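Local coordinates for extracellular solute-binding protein family 1 (Arthrobacter chlorophenolicus, PDB 4R2F) that binds the disaccharide laminaribiose and probably delivers it to a membrane transporter, as solute-binding proteins of sugar uptake systems do, at residues 58-63 against 330-335; 152-157 against 307-312; 163-168 against 271-276; 227-232 against 419-424. All blocks are in the same frame, centred on the assembly; numbering follows the deposited sequence.

Contact 1 of 4, residues 58-63 against 330-335; sequences KIAEGF and VYYLGK
Tyr-331 reaches across from one helix to the last part of another, where Phe-63 and the carbonyl of Ile-59 receive it. Its CB and CG meet Phe-63 CD1, with CG 3.8 Å from that atom. Further out, CE2 touches Phe-63 CB, and Phe-63 CA lies over the same ring face, 4.0 Å from the centroid, a CH-pi contact; Lys-335 CG lies over the rim of the opposite face. At the tip, Tyr-331 OH donates to Ile-59 O at 2.5 Å, tilted 16° from the carbonyl plane. Ile-59 O also accepts from Gly-62 N, so one oxygen serves two donors near the end of the helix. A phenylalanine in place of Tyr-331 would probably leave Ile-59 O with Gly-62 N alone of these two donors and remove the polar tie between the helices. Beside this, Ile-59 CG2, anti to the backbone N, meets the Tyr-332 ring, 3.7 Å from CD1. Helices 50-61 and 322-335 are thus joined next to strand 70-74, where Ala-60 touches Tyr-72, while Tyr-332 packs on Ile-313 of strand 306-316.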
loop_
_atom_site.group_PDB
_atom_site.type_symbol
_atom_site.label_atom_id
_atom_site.label_comp_id
_atom_site.label_asym_id
_atom_site.label_seq_id
_atom_site.Cartn_x
_atom_site.Cartn_y
_atom_site.Cartn_z
ATOM N N LYS A 58 -13.966 -17.879 -1.086
ATOM C CA LYS A 58 -15.158 -18.487 -0.463
ATOM C C LYS A 58 -16.214 -17.450 -0.114
ATOM O O LYS A 58 -17.401 -17.676 -0.339
ATOM C CB LYS A 58 -14.803 -19.319 0.770
ATOM C CG LYS A 58 -14.407 -20.743 0.408
ATOM C CD LYS A 58 -13.749 -21.462 1.570
ATOM C CE LYS A 58 -13.045 -22.732 1.115
ATOM N NZ LYS A 58 -11.758 -22.898 1.848
ATOM N N ILE A 59 -15.795 -16.294 0.391
ATOM C CA ILE A 59 -16.749 -15.214 0.647
ATOM C C ILE A 59 -17.482 -14.812 -0.635
ATOM O O ILE A 59 -18.713 -14.802 -0.687
ATOM C CB ILE A 59 -16.064 -14.014 1.308
ATOM C CG1 ILE A 59 -15.652 -14.390 2.722
ATOM C CG2 ILE A 59 -16.991 -12.802 1.365
ATOM C CD1 ILE A 59 -14.773 -13.361 3.393
ATOM N N ALA A 60 -16.723 -14.527 -1.682
ATOM C CA ALA A 60 -17.293 -14.053 -2.941
ATOM C C ALA A 60 -18.223 -15.085 -3.575
ATOM O O ALA A 60 -19.299 -14.751 -4.050
ATOM C CB ALA A 60 -16.169 -13.689 -3.919
ATOM N N GLU A 61 -17.803 -16.341 -3.573
ATOM C CA GLU A 61 -18.559 -17.388 -4.225
ATOM C C GLU A 61 -19.787 -17.770 -3.409
ATOM O O GLU A 61 -20.683 -18.433 -3.919
ATOM C CB GLU A 61 -17.641 -18.562 -4.599
ATOM C CG GLU A 61 -16.607 -18.073 -5.622
ATOM C CD GLU A 61 -15.737 -19.140 -6.272
ATOM O OE1 GLU A 61 -15.191 -18.843 -7.367
ATOM O OE2 GLU A 61 -15.569 -20.242 -5.706
ATOM N N GLY A 62 -19.866 -17.263 -2.180
ATOM C CA GLY A 62 -21.059 -17.396 -1.342
ATOM C C GLY A 62 -22.187 -16.442 -1.679
ATOM O O GLY A 62 -23.311 -16.626 -1.230
ATOM N N PHE A 63 -21.895 -15.418 -2.472
ATOM C CA PHE A 63 -22.901 -14.442 -2.878
ATOM C C PHE A 63 -24.003 -15.087 -3.706
ATOM O O PHE A 63 -23.729 -15.873 -4.610
ATOM C CB PHE A 63 -22.254 -13.340 -3.709
ATOM C CG PHE A 63 -23.226 -12.382 -4.323
ATOM C CD1 PHE A 63 -23.939 -11.496 -3.531
ATOM C CD2 PHE A 63 -23.422 -12.350 -5.703
ATOM C CE1 PHE A 63 -24.834 -10.604 -4.105
ATOM C CE2 PHE A 63 -24.312 -11.460 -6.281
ATOM C CZ PHE A 63 -25.021 -10.587 -5.483
ATOM N N VAL A 330 -22.311 -4.776 -1.358
ATOM C CA VAL A 330 -22.873 -4.637 -0.010
ATOM C C VAL A 330 -22.677 -5.941 0.776
ATOM O O VAL A 330 -22.282 -5.944 1.968
ATOM C CB VAL A 330 -24.357 -4.230 -0.097
ATOM C CG1 VAL A 330 -25.035 -4.240 1.254
ATOM C CG2 VAL A 330 -24.471 -2.854 -0.732
ATOM N N TYR A 331 -22.939 -7.048 0.108
ATOM C CA TYR A 331 -22.696 -8.367 0.687
ATOM C C TYR A 331 -21.232 -8.512 1.111
ATOM O O TYR A 331 -20.921 -8.936 2.235
ATOM C CB TYR A 331 -23.104 -9.458 -0.328
ATOM C CG TYR A 331 -22.525 -10.820 -0.026
ATOM C CD1 TYR A 331 -23.156 -11.708 0.860
ATOM C CD2 TYR A 331 -21.332 -11.213 -0.609
ATOM C CE1 TYR A 331 -22.600 -12.956 1.133
ATOM C CE2 TYR A 331 -20.776 -12.448 -0.351
ATOM C CZ TYR A 331 -21.402 -13.317 0.521
ATOM O OH TYR A 331 -20.793 -14.532 0.731
ATOM N N TYR A 332 -20.319 -8.147 0.213
ATOM C CA TYR A 332 -18.890 -8.382 0.469
ATOM C C TYR A 332 -18.420 -7.514 1.632
ATOM O O TYR A 332 -17.772 -8.006 2.538
ATOM C CB TYR A 332 -18.070 -8.132 -0.781
ATOM C CG TYR A 332 -16.651 -8.698 -0.792
ATOM C CD1 TYR A 332 -16.424 -10.062 -0.987
ATOM C CD2 TYR A 332 -15.540 -7.859 -0.679
ATOM C CE1 TYR A 332 -15.131 -10.583 -1.016
ATOM C CE2 TYR A 332 -14.239 -8.358 -0.719
ATOM C CZ TYR A 332 -14.031 -9.729 -0.887
ATOM O OH TYR A 332 -12.765 -10.259 -0.956
ATOM N N LEU A 333 -18.774 -6.233 1.628
ATOM C CA LEU A 333 -18.406 -5.362 2.766
ATOM C C LEU A 333 -18.897 -5.898 4.114
ATOM O O LEU A 333 -18.188 -5.792 5.116
ATOM C CB LEU A 333 -18.950 -3.956 2.562
ATOM C CG LEU A 333 -18.264 -3.170 1.464
ATOM C CD1 LEU A 333 -19.090 -1.945 1.159
ATOM C CD2 LEU A 333 -16.860 -2.801 1.910
ATOM N N GLY A 334 -20.080 -6.506 4.114
ATOM C CA GLY A 334 -20.667 -7.088 5.310
ATOM C C GLY A 334 -19.928 -8.297 5.875
ATOM O O GLY A 334 -20.094 -8.604 7.034
ATOM N N LYS A 335 -19.112 -8.975 5.066
ATOM C CA LYS A 335 -18.367 -10.160 5.491
ATOM C C LYS A 335 -16.863 -9.909 5.767
ATOM O O LYS A 335 -16.129 -10.789 6.275
ATOM C CB LYS A 335 -18.551 -11.276 4.440
ATOM C CG LYS A 335 -20.004 -11.753 4.284
ATOM C CD LYS A 335 -20.285 -13.106 4.922
ATOM C CE LYS A 335 -19.838 -14.253 4.016
ATOM N NZ LYS A 335 -19.490 -15.520 4.729
#

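Contact 2 of 4, residues 152-157 against 307-312. With BGC (beta-D-glucopyranose), chain B; BGC (beta-D-glucopyranose), chain C.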
loop_
_atom_site.group_PDB
_atom_site.type_symbol
_atom_site.label_atom_id
_atom_site.label_comp_id
_atom_site.label_asym_id
_atom_site.label_seq_id
_atom_site.Cartn_x
_atom_site.Cartn_y
_atom_site.Cartn_z
ATOM N N GLN A 152 -9.956 -1.081 3.169
ATOM C CA GLN A 152 -8.846 -1.212 4.081
ATOM C C GLN A 152 -7.855 -0.093 3.851
ATOM O O GLN A 152 -7.912 0.609 2.828
ATOM C CB GLN A 152 -8.150 -2.592 3.973
ATOM C CG GLN A 152 -7.848 -3.102 2.567
ATOM C CD GLN A 152 -6.403 -2.925 2.118
ATOM O OE1 GLN A 152 -5.756 -1.910 2.399
ATOM N NE2 GLN A 152 -5.899 -3.904 1.396
ATOM N N LEU A 153 -6.976 0.066 4.846
ATOM C CA LEU A 153 -5.947 1.054 4.847
ATOM C C LEU A 153 -4.610 0.370 4.947
ATOM O O LEU A 153 -4.270 -0.216 5.969
ATOM C CB LEU A 153 -6.127 2.027 6.000
ATOM C CG LEU A 153 -7.389 2.891 5.983
ATOM C CD1 LEU A 153 -7.667 3.449 7.377
ATOM C CD2 LEU A 153 -7.241 3.988 4.955
ATOM N N ASP A 154 -3.831 0.460 3.883
ATOM C CA ASP A 154 -2.582 -0.294 3.815
ATOM C C ASP A 154 -1.485 0.670 4.198
ATOM O O ASP A 154 -1.074 1.507 3.405
ATOM C CB ASP A 154 -2.393 -0.862 2.415
ATOM C CG ASP A 154 -1.148 -1.742 2.276
ATOM O OD1 ASP A 154 -0.553 -2.163 3.289
ATOM O OD2 ASP A 154 -0.754 -1.986 1.122
ATOM N N ILE A 155 -1.030 0.533 5.429
ATOM C CA ILE A 155 -0.043 1.398 6.049
ATOM C C ILE A 155 1.342 0.724 6.044
ATOM O O ILE A 155 1.431 -0.491 5.909
ATOM C CB ILE A 155 -0.490 1.732 7.504
ATOM C CG1 ILE A 155 0.230 2.974 8.044
ATOM C CG2 ILE A 155 -0.313 0.545 8.431
ATOM C CD1 ILE A 155 -0.505 3.652 9.176
ATOM N N ARG A 156 2.393 1.526 6.187
ATOM C CA ARG A 156 3.789 1.113 5.984
ATOM C C ARG A 156 4.623 1.263 7.259
ATOM O O ARG A 156 5.361 2.235 7.424
ATOM C CB ARG A 156 4.417 1.923 4.841
ATOM C CG ARG A 156 3.849 1.560 3.475
ATOM C CD ARG A 156 4.479 0.276 2.938
ATOM N NE ARG A 156 3.731 -0.253 1.803
ATOM C CZ ARG A 156 2.580 -0.903 1.887
ATOM N NH1 ARG A 156 2.064 -1.218 3.064
ATOM N NH2 ARG A 156 1.979 -1.319 0.783
ATOM N N PRO A 157 4.509 0.287 8.173
ATOM C CA PRO A 157 5.267 0.389 9.394
ATOM C C PRO A 157 6.707 -0.056 9.204
ATOM O O PRO A 157 7.024 -0.803 8.284
ATOM C CB PRO A 157 4.539 -0.563 10.365
ATOM C CG PRO A 157 3.397 -1.158 9.597
ATOM C CD PRO A 157 3.691 -0.932 8.141
ATOM N N LEU A 307 3.459 6.387 5.456
ATOM C CA LEU A 307 2.811 6.252 4.149
ATOM C C LEU A 307 1.598 5.336 4.300
ATOM O O LEU A 307 1.697 4.281 4.923
ATOM C CB LEU A 307 3.779 5.665 3.153
ATOM C CG LEU A 307 3.228 5.334 1.773
ATOM C CD1 LEU A 307 2.693 6.609 1.118
ATOM C CD2 LEU A 307 4.315 4.726 0.921
ATOM N N ILE A 308 0.465 5.757 3.740
ATOM C CA ILE A 308 -0.776 4.986 3.770
ATOM C C ILE A 308 -1.492 5.014 2.410
ATOM O O ILE A 308 -1.428 6.015 1.686
ATOM C CB ILE A 308 -1.688 5.489 4.910
ATOM C CG1 ILE A 308 -2.685 4.411 5.349
ATOM C CG2 ILE A 308 -2.417 6.783 4.529
ATOM C CD1 ILE A 308 -3.364 4.780 6.667
ATOM N N PHE A 309 -2.142 3.885 2.078
ATOM C CA PHE A 309 -2.926 3.690 0.852
ATOM C C PHE A 309 -4.391 3.466 1.243
ATOM O O PHE A 309 -4.705 2.538 1.985
ATOM C CB PHE A 309 -2.425 2.506 0.022
ATOM C CG PHE A 309 -1.036 2.692 -0.473
ATOM C CD1 PHE A 309 0.037 2.366 0.339
ATOM C CD2 PHE A 309 -0.795 3.240 -1.724
ATOM C CE1 PHE A 309 1.351 2.568 -0.087
ATOM C CE2 PHE A 309 0.514 3.439 -2.168
ATOM C CZ PHE A 309 1.579 3.113 -1.334
ATOM N N PRO A 310 -5.288 4.325 0.741
ATOM C CA PRO A 310 -6.712 4.195 0.980
ATOM C C PRO A 310 -7.356 3.228 0.009
ATOM O O PRO A 310 -8.007 3.641 -0.953
ATOM C CB PRO A 310 -7.216 5.614 0.727
ATOM C CG PRO A 310 -6.336 6.127 -0.346
ATOM C CD PRO A 310 -4.981 5.495 -0.108
ATOM N N ASN A 311 -7.178 1.937 0.240
ATOM C CA ASN A 311 -7.675 0.961 -0.716
ATOM C C ASN A 311 -9.179 0.821 -0.712
ATOM O O ASN A 311 -9.846 1.028 0.309
ATOM C CB ASN A 311 -7.010 -0.390 -0.494
ATOM C CG ASN A 311 -5.554 -0.368 -0.902
ATOM O OD1 ASN A 311 -5.217 0.121 -1.979
ATOM N ND2 ASN A 311 -4.681 -0.873 -0.042
ATOM N N ASN A 312 -9.699 0.448 -1.865
ATOM C CA ASN A 312 -11.124 0.589 -2.135
ATOM C C ASN A 312 -11.627 -0.460 -3.125
ATOM O O ASN A 312 -10.853 -1.074 -3.859
ATOM C CB ASN A 312 -11.394 2.004 -2.681
ATOM C CG ASN A 312 -10.473 2.384 -3.832
ATOM O OD1 ASN A 312 -9.376 2.985 -3.635
ATOM N ND2 ASN A 312 -10.871 2.021 -5.030
HETATM C C2 BGC B . -1.144 -0.714 -2.131
HETATM C C3 BGC B . -2.019 -0.150 -3.251
HETATM C C4 BGC B . -1.145 0.293 -4.417
HETATM C C5 BGC B . -0.257 -0.858 -4.871
HETATM C C6 BGC B . 0.730 -0.425 -5.963
HETATM C C1 BGC B . -0.398 -1.892 -2.735
HETATM O O2 BGC B . -1.933 -1.125 -1.021
HETATM O O3 BGC B . -2.791 0.951 -2.774
HETATM O O4 BGC B . -1.965 0.655 -5.521
HETATM O O5 BGC B . 0.473 -1.392 -3.761
HETATM O O6 BGC B . 1.662 0.576 -5.495
HETATM C C2 BGC C . 0.750 -4.585 -0.573
HETATM C C3 BGC C . 0.627 -3.905 -1.946
HETATM C C4 BGC C . 1.879 -4.220 -2.775
HETATM C C5 BGC C . 2.125 -5.751 -2.819
HETATM C C6 BGC C . 3.320 -6.151 -3.694
HETATM C C1 BGC C . 1.075 -6.079 -0.750
HETATM O O1 BGC C . 1.282 -6.710 0.513
HETATM O O2 BGC C . -0.470 -4.396 0.165
HETATM O O3 BGC C . 0.390 -2.488 -1.730
HETATM O O4 BGC C . 1.801 -3.752 -4.127
HETATM O O5 BGC C . 2.304 -6.187 -1.500
HETATM O O6 BGC C . 4.488 -5.446 -3.270
HETATM O O HOH W 1 5.560 4.784 6.628
#
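Asp-154 and Phe-309 face each other as a hydrogen-bonded pair of two antiparallel strands; Asp-154, Phe-309 and Asn-311 on that face of the sheet, with Arg-156, form part of the laminaribiose pocket. Asn-311 lies alongside Gln-152 with the amide planes 90° apart; its ND2 gives a nearly straight bond to Gln-152 OE1 from above that carbonyl plane and another to O2 of the chain B glucose. Phe-309 lays a ring face under the same sugar, C2 standing 3.8 Å above the plane. The Arg-156 chain bends at chi2 (-80°), and its guanidinium is inclined 38° to that ring and grips Asp-154 end-on, NH1 to OD1 and NH2 to OD2, both oxygens being met from above the carboxylate plane. A methionine in place of Arg-156 would probably leave the Asp-154 carboxylate without its charged mate and freer to turn. Asp-154 OD2 bridges the two sugars, accepting from O2 of the chain B glucose and O2 of the chain C glucose, each at 2.6 Å.

Contact 3 of 4, residues 163-168 against 271-276; sequences SLFEKA and AAYGML
Leu-164 and Ala-272 bring the two backbones closest, their CA atoms 5.7 Å apart, where a short helix passes the residues that lead into strand 273-275. The meeting is made by side chains on one side of the helix. Leu-164 points toward the other segment and sets its CB 3.9 Å from Ala-272 CB, while its CD1 branch goes past that methyl to the backbone, 3.6 Å from Ala-271 O. Phe-165 comes in beside it. With CG anti to its own carbonyl carbon (chi1 -87°), the ring extends toward the strand and presents an edge: Phe-165 CE1 lies 3.1 Å from Ala-272 O, near the ring plane, an approach consistent with a weak attraction between the carbonyl oxygen and the positive rim of the ring. The same CE1 is 4.0 Å from Ala-272 CB. Next to CE1, at the end of the ring, CZ meets both CB and CD1 of Tyr-273, the latter at 3.8 Å; the two rings meet obliquely, their planes at 62°. The small Ala-272 side chain thus allows Leu-164 and Phe-165 to approach the main chain. Around this apolar patch, Leu-186 of helix 176-188 touches both Phe-165 and Ala-272, and Tyr-273 packs on Leu-158 and Tyr-160 of strand 145-161, the sheet neighbour of strand 273-275 and the strand that leads directly into helix 162-168.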
loop_
_atom_site.group_PDB
_atom_site.type_symbol
_atom_site.label_atom_id
_atom_site.label_comp_id
_atom_site.label_asym_id
_atom_site.label_seq_id
_atom_site.Cartn_x
_atom_site.Cartn_y
_atom_site.Cartn_z
ATOM N N SER A 163 16.420 -10.092 18.036
ATOM C CA SER A 163 17.638 -10.907 18.158
ATOM C C SER A 163 18.786 -10.316 17.358
ATOM O O SER A 163 19.937 -10.410 17.751
ATOM C CB SER A 163 17.372 -12.353 17.721
ATOM O OG SER A 163 16.825 -12.410 16.403
ATOM N N LEU A 164 18.481 -9.678 16.238
ATOM C CA LEU A 164 19.539 -9.181 15.374
ATOM C C LEU A 164 20.082 -7.856 15.840
ATOM O O LEU A 164 21.248 -7.531 15.588
ATOM C CB LEU A 164 19.043 -9.071 13.918
ATOM C CG LEU A 164 18.798 -10.437 13.281
ATOM C CD1 LEU A 164 18.285 -10.314 11.858
ATOM C CD2 LEU A 164 20.079 -11.261 13.304
ATOM N N PHE A 165 19.238 -7.078 16.504
ATOM C CA PHE A 165 19.693 -5.839 17.115
ATOM C C PHE A 165 20.546 -6.170 18.336
ATOM O O PHE A 165 21.558 -5.534 18.571
ATOM C CB PHE A 165 18.512 -4.933 17.464
ATOM C CG PHE A 165 18.103 -4.059 16.322
ATOM C CD1 PHE A 165 17.424 -4.600 15.223
ATOM C CD2 PHE A 165 18.478 -2.723 16.290
ATOM C CE1 PHE A 165 17.093 -3.802 14.143
ATOM C CE2 PHE A 165 18.155 -1.928 15.207
ATOM C CZ PHE A 165 17.454 -2.459 14.141
ATOM N N GLU A 166 20.146 -7.197 19.076
ATOM C CA GLU A 166 20.923 -7.691 20.209
ATOM C C GLU A 166 22.292 -8.212 19.760
ATOM O O GLU A 166 23.304 -7.868 20.337
ATOM C CB GLU A 166 20.130 -8.794 20.895
ATOM C CG GLU A 166 20.866 -9.598 21.946
ATOM C CD GLU A 166 19.936 -10.594 22.606
ATOM O OE1 GLU A 166 19.174 -11.281 21.884
ATOM O OE2 GLU A 166 19.954 -10.677 23.848
ATOM N N LYS A 167 22.308 -9.032 18.717
ATOM C CA LYS A 167 23.539 -9.531 18.159
ATOM C C LYS A 167 24.493 -8.433 17.713
ATOM O O LYS A 167 25.694 -8.539 17.906
ATOM C CB LYS A 167 23.251 -10.444 16.968
ATOM C CG LYS A 167 24.465 -11.246 16.512
ATOM C CD LYS A 167 24.378 -11.652 15.044
ATOM C CE LYS A 167 23.415 -12.809 14.818
ATOM N NZ LYS A 167 24.051 -14.131 15.055
ATOM N N ALA A 168 23.972 -7.387 17.095
ATOM C CA ALA A 168 24.809 -6.301 16.590
ATOM C C ALA A 168 25.173 -5.313 17.691
ATOM O O ALA A 168 25.979 -4.420 17.469
ATOM C CB ALA A 168 24.091 -5.555 15.457
ATOM N N ALA A 271 16.884 -10.175 7.525
ATOM C CA ALA A 271 16.479 -8.770 7.597
ATOM C C ALA A 271 16.397 -8.348 9.047
ATOM O O ALA A 271 15.659 -8.957 9.801
ATOM C CB ALA A 271 15.115 -8.594 6.932
ATOM N N ALA A 272 17.103 -7.291 9.434
ATOM C CA ALA A 272 17.022 -6.782 10.803
ATOM C C ALA A 272 16.026 -5.640 10.957
ATOM O O ALA A 272 15.505 -5.439 12.038
ATOM C CB ALA A 272 18.385 -6.320 11.294
ATOM N N TYR A 273 15.794 -4.877 9.899
ATOM C CA TYR A 273 15.031 -3.643 10.008
ATOM C C TYR A 273 14.534 -3.270 8.627
ATOM O O TYR A 273 15.174 -3.598 7.629
ATOM C CB TYR A 273 15.913 -2.557 10.621
ATOM C CG TYR A 273 15.243 -1.235 10.960
ATOM C CD1 TYR A 273 14.581 -1.053 12.166
ATOM C CD2 TYR A 273 15.320 -0.157 10.095
ATOM C CE1 TYR A 273 13.978 0.165 12.484
ATOM C CE2 TYR A 273 14.715 1.063 10.400
ATOM C CZ TYR A 273 14.052 1.220 11.598
ATOM O OH TYR A 273 13.485 2.421 11.914
ATOM N N GLY A 274 13.356 -2.670 8.551
ATOM C CA GLY A 274 12.835 -2.191 7.286
ATOM C C GLY A 274 11.363 -1.839 7.275
ATOM O O GLY A 274 10.659 -2.045 8.247
ATOM N N MET A 275 10.896 -1.347 6.138
ATOM C CA MET A 275 9.528 -0.887 5.986
ATOM C C MET A 275 8.740 -1.984 5.309
ATOM O O MET A 275 9.139 -2.482 4.279
ATOM C CB MET A 275 9.491 0.385 5.125
ATOM C CG MET A 275 8.112 0.973 4.851
ATOM S SD MET A 275 8.005 2.082 3.430
ATOM C CE MET A 275 8.238 0.928 2.104
ATOM N N LEU A 276 7.639 -2.392 5.914
ATOM C CA LEU A 276 6.759 -3.346 5.269
ATOM C C LEU A 276 5.274 -3.023 5.466
ATOM O O LEU A 276 4.811 -1.961 5.092
ATOM C CB LEU A 276 7.115 -4.781 5.666
ATOM C CG LEU A 276 6.719 -5.886 4.686
ATOM C CD1 LEU A 276 6.812 -5.409 3.253
ATOM C CD2 LEU A 276 7.533 -7.149 4.884
#

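Contact 4 of 4, residues 227-232 against 419-424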
loop_
_atom_site.group_PDB
_atom_site.type_symbol
_atom_site.label_atom_id
_atom_site.label_comp_id
_atom_site.label_asym_id
_atom_site.label_seq_id
_atom_site.Cartn_x
_atom_site.Cartn_y
_atom_site.Cartn_z
ATOM N N LEU A 227 3.140 19.262 -9.455
ATOM C CA LEU A 227 4.392 18.514 -9.342
ATOM C C LEU A 227 5.488 19.345 -8.725
ATOM O O LEU A 227 5.682 20.500 -9.076
ATOM C CB LEU A 227 4.841 17.990 -10.699
ATOM C CG LEU A 227 4.062 16.800 -11.254
ATOM C CD1 LEU A 227 4.450 16.520 -12.696
ATOM C CD2 LEU A 227 4.288 15.547 -10.400
ATOM N N ASP A 228 6.197 18.752 -7.775
ATOM C CA ASP A 228 7.321 19.402 -7.122
ATOM C C ASP A 228 8.439 18.369 -6.824
ATOM O O ASP A 228 8.974 18.306 -5.708
ATOM C CB ASP A 228 6.844 20.075 -5.833
ATOM C CG ASP A 228 7.894 20.990 -5.210
ATOM O OD1 ASP A 228 8.773 21.494 -5.945
ATOM O OD2 ASP A 228 7.844 21.190 -3.973
ATOM N N VAL A 229 8.799 17.595 -7.838
ATOM C CA VAL A 229 9.693 16.441 -7.658
ATOM C C VAL A 229 11.112 16.821 -7.229
ATOM O O VAL A 229 11.711 16.170 -6.374
ATOM C CB VAL A 229 9.720 15.601 -8.934
ATOM C CG1 VAL A 229 10.706 14.436 -8.795
ATOM C CG2 VAL A 229 8.318 15.094 -9.210
ATOM N N LEU A 230 11.625 17.911 -7.778
ATOM C CA LEU A 230 12.991 18.333 -7.494
ATOM C C LEU A 230 13.115 19.206 -6.254
ATOM O O LEU A 230 14.145 19.822 -6.025
ATOM C CB LEU A 230 13.581 19.034 -8.726
ATOM C CG LEU A 230 14.094 18.015 -9.742
ATOM C CD1 LEU A 230 13.986 18.523 -11.177
ATOM C CD2 LEU A 230 15.533 17.679 -9.351
ATOM N N ASN A 231 12.074 19.262 -5.437
ATOM C CA ASN A 231 12.176 19.923 -4.129
ATOM C C ASN A 231 13.408 19.430 -3.340
ATOM O O ASN A 231 13.726 18.237 -3.333
ATOM C CB ASN A 231 10.835 19.728 -3.380
ATOM C CG ASN A 231 10.998 19.640 -1.891
ATOM O OD1 ASN A 231 11.345 18.595 -1.365
ATOM N ND2 ASN A 231 10.742 20.741 -1.198
ATOM N N ASP A 232 14.106 20.349 -2.687
ATOM C CA ASP A 232 15.296 20.002 -1.882
ATOM C C ASP A 232 15.116 18.948 -0.793
ATOM O O ASP A 232 16.095 18.325 -0.386
ATOM C CB ASP A 232 15.851 21.226 -1.161
ATOM C CG ASP A 232 16.475 22.266 -2.104
ATOM O OD1 ASP A 232 16.167 22.343 -3.321
ATOM O OD2 ASP A 232 17.282 23.053 -1.586
ATOM N N THR A 419 15.252 14.076 -11.717
ATOM C CA THR A 419 14.952 14.774 -12.961
ATOM C C THR A 419 14.359 13.801 -13.947
ATOM O O THR A 419 13.370 14.119 -14.612
ATOM C CB THR A 419 16.209 15.466 -13.545
ATOM O OG1 THR A 419 16.696 16.381 -12.563
ATOM C CG2 THR A 419 15.900 16.221 -14.812
ATOM N N ALA A 420 14.933 12.602 -14.036
ATOM C CA ALA A 420 14.370 11.563 -14.922
ATOM C C ALA A 420 12.945 11.186 -14.457
ATOM O O ALA A 420 12.058 10.945 -15.269
ATOM C CB ALA A 420 15.267 10.327 -14.956
ATOM N N PHE A 421 12.756 11.145 -13.141
ATOM C CA PHE A 421 11.449 10.838 -12.546
ATOM C C PHE A 421 10.428 11.933 -12.937
ATOM O O PHE A 421 9.368 11.638 -13.501
ATOM C CB PHE A 421 11.631 10.700 -11.020
ATOM C CG PHE A 421 10.397 10.251 -10.271
ATOM C CD1 PHE A 421 9.459 9.412 -10.859
ATOM C CD2 PHE A 421 10.193 10.676 -8.980
ATOM C CE1 PHE A 421 8.340 9.016 -10.172
ATOM C CE2 PHE A 421 9.071 10.280 -8.281
ATOM C CZ PHE A 421 8.146 9.450 -8.887
ATOM N N ASP A 422 10.797 13.183 -12.675
ATOM C CA ASP A 422 9.998 14.361 -13.037
ATOM C C ASP A 422 9.565 14.321 -14.491
ATOM O O ASP A 422 8.393 14.431 -14.829
ATOM C CB ASP A 422 10.836 15.611 -12.795
ATOM C CG ASP A 422 10.027 16.890 -12.844
ATOM O OD1 ASP A 422 8.972 16.997 -12.188
ATOM O OD2 ASP A 422 10.477 17.815 -13.528
ATOM N N THR A 423 10.540 14.120 -15.354
ATOM C CA THR A 423 10.302 14.069 -16.766
ATOM C C THR A 423 9.374 12.941 -17.151
ATOM O O THR A 423 8.504 13.132 -17.996
ATOM C CB THR A 423 11.656 13.974 -17.510
ATOM O OG1 THR A 423 12.386 15.178 -17.239
ATOM C CG2 THR A 423 11.463 13.800 -18.999
ATOM N N GLY A 424 9.541 11.764 -16.557
ATOM C CA GLY A 424 8.661 10.624 -16.907
ATOM C C GLY A 424 7.196 10.868 -16.484
ATOM O O GLY A 424 6.243 10.526 -17.191
HETATM O O HOH W 2 8.355 18.755 -10.416
#
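Val-229 makes the close part of this contact, its two methyls dividing between two residues of helix 414-428. CG1, anti to the backbone N (chi1 177°), goes to the buried side and stops 3.8 Å from Phe-421 CD2, the two side chains crossing at about a right angle. CG2 turns to Asp-422 instead and lies 3.6 Å from OD1. Leu-418 and Leu-425 of the same helix also touch the valine, and Phe-421 stacks on Phe-403 behind it, so this side belongs to the apolar interior. The loop is shaped by a type I beta turn from Asp-228 to Asn-231, closed by Asn-231 N to Asp-228 O; Asn-231 then serves as N-cap of helix 232-246, its OD1 accepting from Asn-234 N. Since the turn places Val-229 and Leu-230 in succession against helix 414-428, one residue packs inward and the next lies at the surface. That side is more open to solvent and has fewer partners. Leu-230, an exposed residue, rests both methyls on Thr-419 OG1, with CD2 at 3.7 Å, while that hydroxyl is bonded to Lys-415 O of its own helix. The polar link is made through water: one molecule accepts from Val-229 N at 2.9 Å and donates to Asp-422 OD1 at 2.6 Å, while the other carboxylate oxygen, OD2, forms a salt bridge with Lys-426.

In the fold
The four contacts differ in chemistry as they differ in place. Contact 2 lies nearest the chain's centre and is buried, with strand pairing on the backbone and charged and polar groups turned to the sugar. Contact 3, also buried, has no hydrogen bonds across its segments, only apolar side chains against each other and backbone carbonyls; it adjoins contact 2 through strands 145-161 and 273-275, where Pro-157 O probably accepts from Leu-276 N. Contacts 1 and 4 are partly buried, on opposite sides of the chain's centre. Contact 1 joins two helices through a direct hydroxyl bond, whereas contact 4 sets a loop against a helix by direct apolar packing, with a water as its polar link. Strand 306-316 of contact 2 precedes helix 322-335 of contact 1.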